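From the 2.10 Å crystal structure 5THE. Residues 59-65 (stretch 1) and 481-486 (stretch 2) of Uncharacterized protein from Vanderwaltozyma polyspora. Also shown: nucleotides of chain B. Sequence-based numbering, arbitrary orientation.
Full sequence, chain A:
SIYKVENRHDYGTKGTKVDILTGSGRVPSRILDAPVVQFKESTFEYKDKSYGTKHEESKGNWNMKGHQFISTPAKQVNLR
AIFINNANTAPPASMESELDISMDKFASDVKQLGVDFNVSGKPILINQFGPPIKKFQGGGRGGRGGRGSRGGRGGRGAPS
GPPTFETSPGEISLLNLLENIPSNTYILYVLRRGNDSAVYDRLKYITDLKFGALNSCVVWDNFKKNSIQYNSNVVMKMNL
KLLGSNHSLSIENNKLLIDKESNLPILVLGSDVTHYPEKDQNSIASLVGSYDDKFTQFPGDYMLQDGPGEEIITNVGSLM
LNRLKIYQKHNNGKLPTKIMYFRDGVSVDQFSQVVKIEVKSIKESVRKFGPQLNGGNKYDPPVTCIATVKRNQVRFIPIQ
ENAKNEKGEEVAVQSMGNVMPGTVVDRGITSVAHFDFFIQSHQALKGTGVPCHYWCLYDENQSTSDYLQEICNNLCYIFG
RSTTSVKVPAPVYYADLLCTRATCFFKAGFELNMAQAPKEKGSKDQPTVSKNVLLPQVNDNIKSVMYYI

Stretch 1, residues 59-65: KGNWNMK
Stretch 2 481-486: RSTTSV

Two loop segments of one chain, at least 419 residues apart wherever they touch, bury 334 Å² between them, and most of that area belongs to Thr483, Trp62 and Gly60. Neither segment forms a regular helix or strand. Their backbones are nevertheless joined by a single beta bridge, Asn61 with Thr484, whose CA atoms lie 4.3 Å apart. The register runs in opposite directions: Gly60 CA lies 4.5 Å from Ser485 CA, and Trp62 CA lies 5.4 Å from Thr483 CA.

Two hydrogen bonds define the bridge. Trp62 N donates to Thr483 O at 2.8 Å with an N-H...O angle of 165°, and Ser485 N donates to Gly60 O at 2.9 Å and 153°. The bridged residues are both extended (phi/psi -164/90 for Asn61, -136/158 for Thr484). Asn61's CA-to-CB bond points away from the opposing segment; Thr484's points away overall, though its CB still touches it. Thr484 CA also approaches Gly60 O at 3.1 Å, a CA-H...O contact with an angle of 126° at the hydrogen.

Thr483 (-101/35, chi1 55°, p) covers the most surface. Its CB sits 3.8 Å from the centroid of the five-membered ring of Trp62 and 20° off the ring normal, which places the C-H over the face as a CH-pi contact. Trp62 (-123/-171) has chi1 61° (p) and chi2 93°; although its CA-to-CB bond points sideways, the ring swings nearer the other segment, so that CH2 reaches 3.8 Å from Thr484 C. Thr483 CG2 also meets Met64 CG at 4.1 Å, with Met64 in the m, m, m rotamer.

The carbonyls Trp62 O and Thr483 O come within 3.2 Å but, as two acceptors, cannot bond directly. Water 2 donates to Trp62 O at 2.5 Å and hydrogen-bonds Thr483 OG1 at 2.8 Å, linking the segments at this end. At the other end, water 1 donates to Gly60 O at 2.7 Å and to Ser485 O at 2.6 Å.

Gly60 adopts phi/psi 66/30, and positive phi by itself favours glycine. An ideal CB here would lie 2.2 Å from Ser485 OG, a clash, given Ser485 at chi1 60° (p).

The bridge residue Thr484 (chi1 61°, p) also faces RNA: its OG1 shares a 2.7 Å hydrogen bond with O2' of A4 in chain B and another, at 3.2 Å, with Ser482 OG. Arg481, outside the contact, grips the same nucleotide, its NE and NH2 donating to A4 OP1 at 2.7 and 2.8 Å.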

# COMPACT_ATOMS: atom_id res chain seq x y z
N LYS A 59 7.55 -18.89 5.45
CA LYS A 59 6.15 -18.55 5.21
C LYS A 59 5.98 -17.02 5.22
O LYS A 59 6.37 -16.36 6.19
CB LYS A 59 5.24 -19.18 6.27
CG LYS A 59 3.76 -19.02 5.91
CD LYS A 59 2.85 -19.67 6.96
CE LYS A 59 1.40 -19.60 6.52
NZ LYS A 59 0.48 -20.15 7.57
N GLY A 60 5.44 -16.47 4.13
CA GLY A 60 5.28 -15.03 4.07
C GLY A 60 6.59 -14.28 4.04
O GLY A 60 6.66 -13.15 4.53
N ASN A 61 7.64 -14.88 3.49
CA ASN A 61 8.98 -14.32 3.63
C ASN A 61 9.83 -15.01 2.56
O ASN A 61 10.40 -16.06 2.80
CB ASN A 61 9.55 -14.57 5.03
CG ASN A 61 10.95 -13.98 5.24
OD1 ASN A 61 11.74 -14.51 6.00
ND2 ASN A 61 11.25 -12.92 4.58
N TRP A 62 9.87 -14.41 1.38
CA TRP A 62 10.61 -15.00 0.27
C TRP A 62 11.63 -13.97 -0.21
O TRP A 62 11.84 -12.94 0.42
CB TRP A 62 9.66 -15.46 -0.84
CG TRP A 62 8.85 -14.33 -1.44
CD1 TRP A 62 9.17 -13.58 -2.54
CD2 TRP A 62 7.62 -13.81 -0.94
NE1 TRP A 62 8.20 -12.62 -2.76
CE2 TRP A 62 7.24 -12.74 -1.79
CE3 TRP A 62 6.79 -14.13 0.15
CZ2 TRP A 62 6.08 -12.01 -1.60
CZ3 TRP A 62 5.64 -13.40 0.34
CH2 TRP A 62 5.29 -12.35 -0.53
N ASN A 63 12.28 -14.27 -1.34
CA ASN A 63 13.15 -13.29 -1.96
C ASN A 63 13.09 -13.50 -3.47
O ASN A 63 12.61 -14.53 -3.95
CB ASN A 63 14.59 -13.40 -1.44
CG ASN A 63 15.23 -14.68 -1.83
OD1 ASN A 63 15.81 -14.79 -2.91
ND2 ASN A 63 15.13 -15.69 -0.98
N MET A 64 13.57 -12.51 -4.20
CA MET A 64 13.44 -12.50 -5.65
C MET A 64 14.52 -13.31 -6.37
O MET A 64 14.39 -13.52 -7.57
CB MET A 64 13.45 -11.05 -6.17
CG MET A 64 12.12 -10.34 -6.04
SD MET A 64 10.77 -11.33 -6.75
CE MET A 64 11.10 -11.25 -8.52
N LYS A 65 15.56 -13.77 -5.66
CA LYS A 65 16.65 -14.48 -6.32
C LYS A 65 16.13 -15.63 -7.18
O LYS A 65 15.37 -16.48 -6.72
CB LYS A 65 17.64 -15.01 -5.27
CG LYS A 65 18.83 -15.76 -5.85
CD LYS A 65 19.96 -15.86 -4.83
CE LYS A 65 21.15 -16.65 -5.39
NZ LYS A 65 20.74 -18.01 -5.81
N ARG A 481 5.82 -3.86 -2.83
CA ARG A 481 7.20 -3.42 -2.60
C ARG A 481 7.93 -4.23 -1.53
O ARG A 481 9.04 -3.87 -1.14
CB ARG A 481 7.24 -1.92 -2.27
CG ARG A 481 6.90 -1.54 -0.84
CD ARG A 481 7.02 -0.03 -0.63
NE ARG A 481 6.79 0.33 0.77
CZ ARG A 481 6.61 1.57 1.22
NH1 ARG A 481 6.63 2.61 0.39
NH2 ARG A 481 6.42 1.77 2.51
N SER A 482 7.38 -5.36 -1.09
CA SER A 482 8.10 -6.21 -0.16
C SER A 482 8.00 -7.65 -0.63
O SER A 482 7.11 -8.02 -1.39
CB SER A 482 7.58 -6.07 1.27
OG SER A 482 6.35 -6.76 1.42
N THR A 483 8.97 -8.46 -0.19
CA THR A 483 8.95 -9.90 -0.45
C THR A 483 8.46 -10.65 0.78
O THR A 483 8.93 -11.74 1.11
CB THR A 483 10.33 -10.38 -0.88
OG1 THR A 483 11.30 -10.00 0.11
CG2 THR A 483 10.70 -9.73 -2.21
N THR A 484 7.52 -10.04 1.50
CA THR A 484 6.98 -10.61 2.72
C THR A 484 5.48 -10.44 2.70
O THR A 484 4.96 -9.57 2.00
CB THR A 484 7.54 -9.90 3.96
OG1 THR A 484 7.16 -8.53 3.90
CG2 THR A 484 9.10 -10.01 4.02
N SER A 485 4.78 -11.26 3.48
CA SER A 485 3.41 -10.93 3.85
C SER A 485 3.45 -9.84 4.92
O SER A 485 4.20 -9.94 5.90
CB SER A 485 2.65 -12.16 4.34
OG SER A 485 3.26 -12.74 5.47
N VAL A 486 2.68 -8.77 4.71
CA VAL A 486 2.69 -7.65 5.64
C VAL A 486 1.58 -7.81 6.68
O VAL A 486 0.79 -8.76 6.63
CB VAL A 486 2.58 -6.31 4.88
CG1 VAL A 486 3.84 -6.11 4.06
CG2 VAL A 486 1.35 -6.30 3.99
P A B 4 8.07 -1.52 3.93
OP1 A B 4 6.92 -0.91 3.21
OP2 A B 4 9.02 -0.71 4.70
O5' A B 4 7.51 -2.67 4.87
C5' A B 4 6.88 -3.80 4.30
C4' A B 4 7.40 -5.08 4.89
O4' A B 4 8.80 -5.24 4.60
C3' A B 4 7.31 -5.21 6.40
O3' A B 4 6.01 -5.56 6.81
C2' A B 4 8.37 -6.27 6.69
O2' A B 4 7.88 -7.56 6.36
C1' A B 4 9.45 -5.89 5.67
N9 A B 4 10.42 -4.94 6.22
C8 A B 4 10.24 -3.60 6.42
N7 A B 4 11.29 -2.99 6.92
C5 A B 4 12.22 -4.01 7.05
C6 A B 4 13.52 -3.99 7.51
N6 A B 4 14.09 -2.86 7.95
N1 A B 4 14.20 -5.17 7.51
C2 A B 4 13.58 -6.27 7.05
N3 A B 4 12.34 -6.42 6.57
C4 A B 4 11.71 -5.23 6.62
P A B 3 11.33 1.88 1.23
OP1 A B 3 10.08 2.43 0.64
OP2 A B 3 12.02 2.58 2.36
O5' A B 3 11.11 0.36 1.66
C5' A B 3 10.48 -0.55 0.76
C4' A B 3 10.63 -1.97 1.22
O4' A B 3 12.02 -2.40 1.14
C3' A B 3 10.25 -2.24 2.66
O3' A B 3 8.86 -2.35 2.81
C2' A B 3 10.99 -3.54 2.95
O2' A B 3 10.30 -4.64 2.37
C1' A B 3 12.29 -3.31 2.18
N9 A B 3 13.27 -2.69 3.08
C8 A B 3 13.34 -1.36 3.44
N7 A B 3 14.29 -1.12 4.31
C5 A B 3 14.86 -2.37 4.53
C6 A B 3 15.90 -2.76 5.35
N6 A B 3 16.57 -1.87 6.11
N1 A B 3 16.22 -4.07 5.34
C2 A B 3 15.51 -4.91 4.56
N3 A B 3 14.48 -4.66 3.74
C4 A B 3 14.22 -3.35 3.78
P A B 5 5.25 -4.78 7.98
OP1 A B 5 3.89 -5.38 8.00
OP2 A B 5 5.43 -3.32 7.80
O5' A B 5 5.98 -5.27 9.29
C5' A B 5 5.99 -6.65 9.62
C4' A B 5 7.07 -6.97 10.62
O4' A B 5 8.37 -6.68 10.04
C3' A B 5 7.03 -6.14 11.90
O3' A B 5 6.15 -6.70 12.84
C2' A B 5 8.49 -6.15 12.35
O2' A B 5 8.80 -7.38 13.00
C1' A B 5 9.23 -6.15 11.02
N9 A B 5 9.61 -4.79 10.61
C8 A B 5 8.87 -3.85 9.94
N7 A B 5 9.54 -2.74 9.74
C5 A B 5 10.78 -2.98 10.32
C6 A B 5 11.93 -2.19 10.44
N6 A B 5 11.99 -0.95 9.95
N1 A B 5 12.99 -2.74 11.08
C2 A B 5 12.90 -3.99 11.56
N3 A B 5 11.87 -4.84 11.50
C4 A B 5 10.84 -4.25 10.87
O HOH W 1 6.04 -11.54 6.67
O HOH W 2 11.92 -11.44 2.43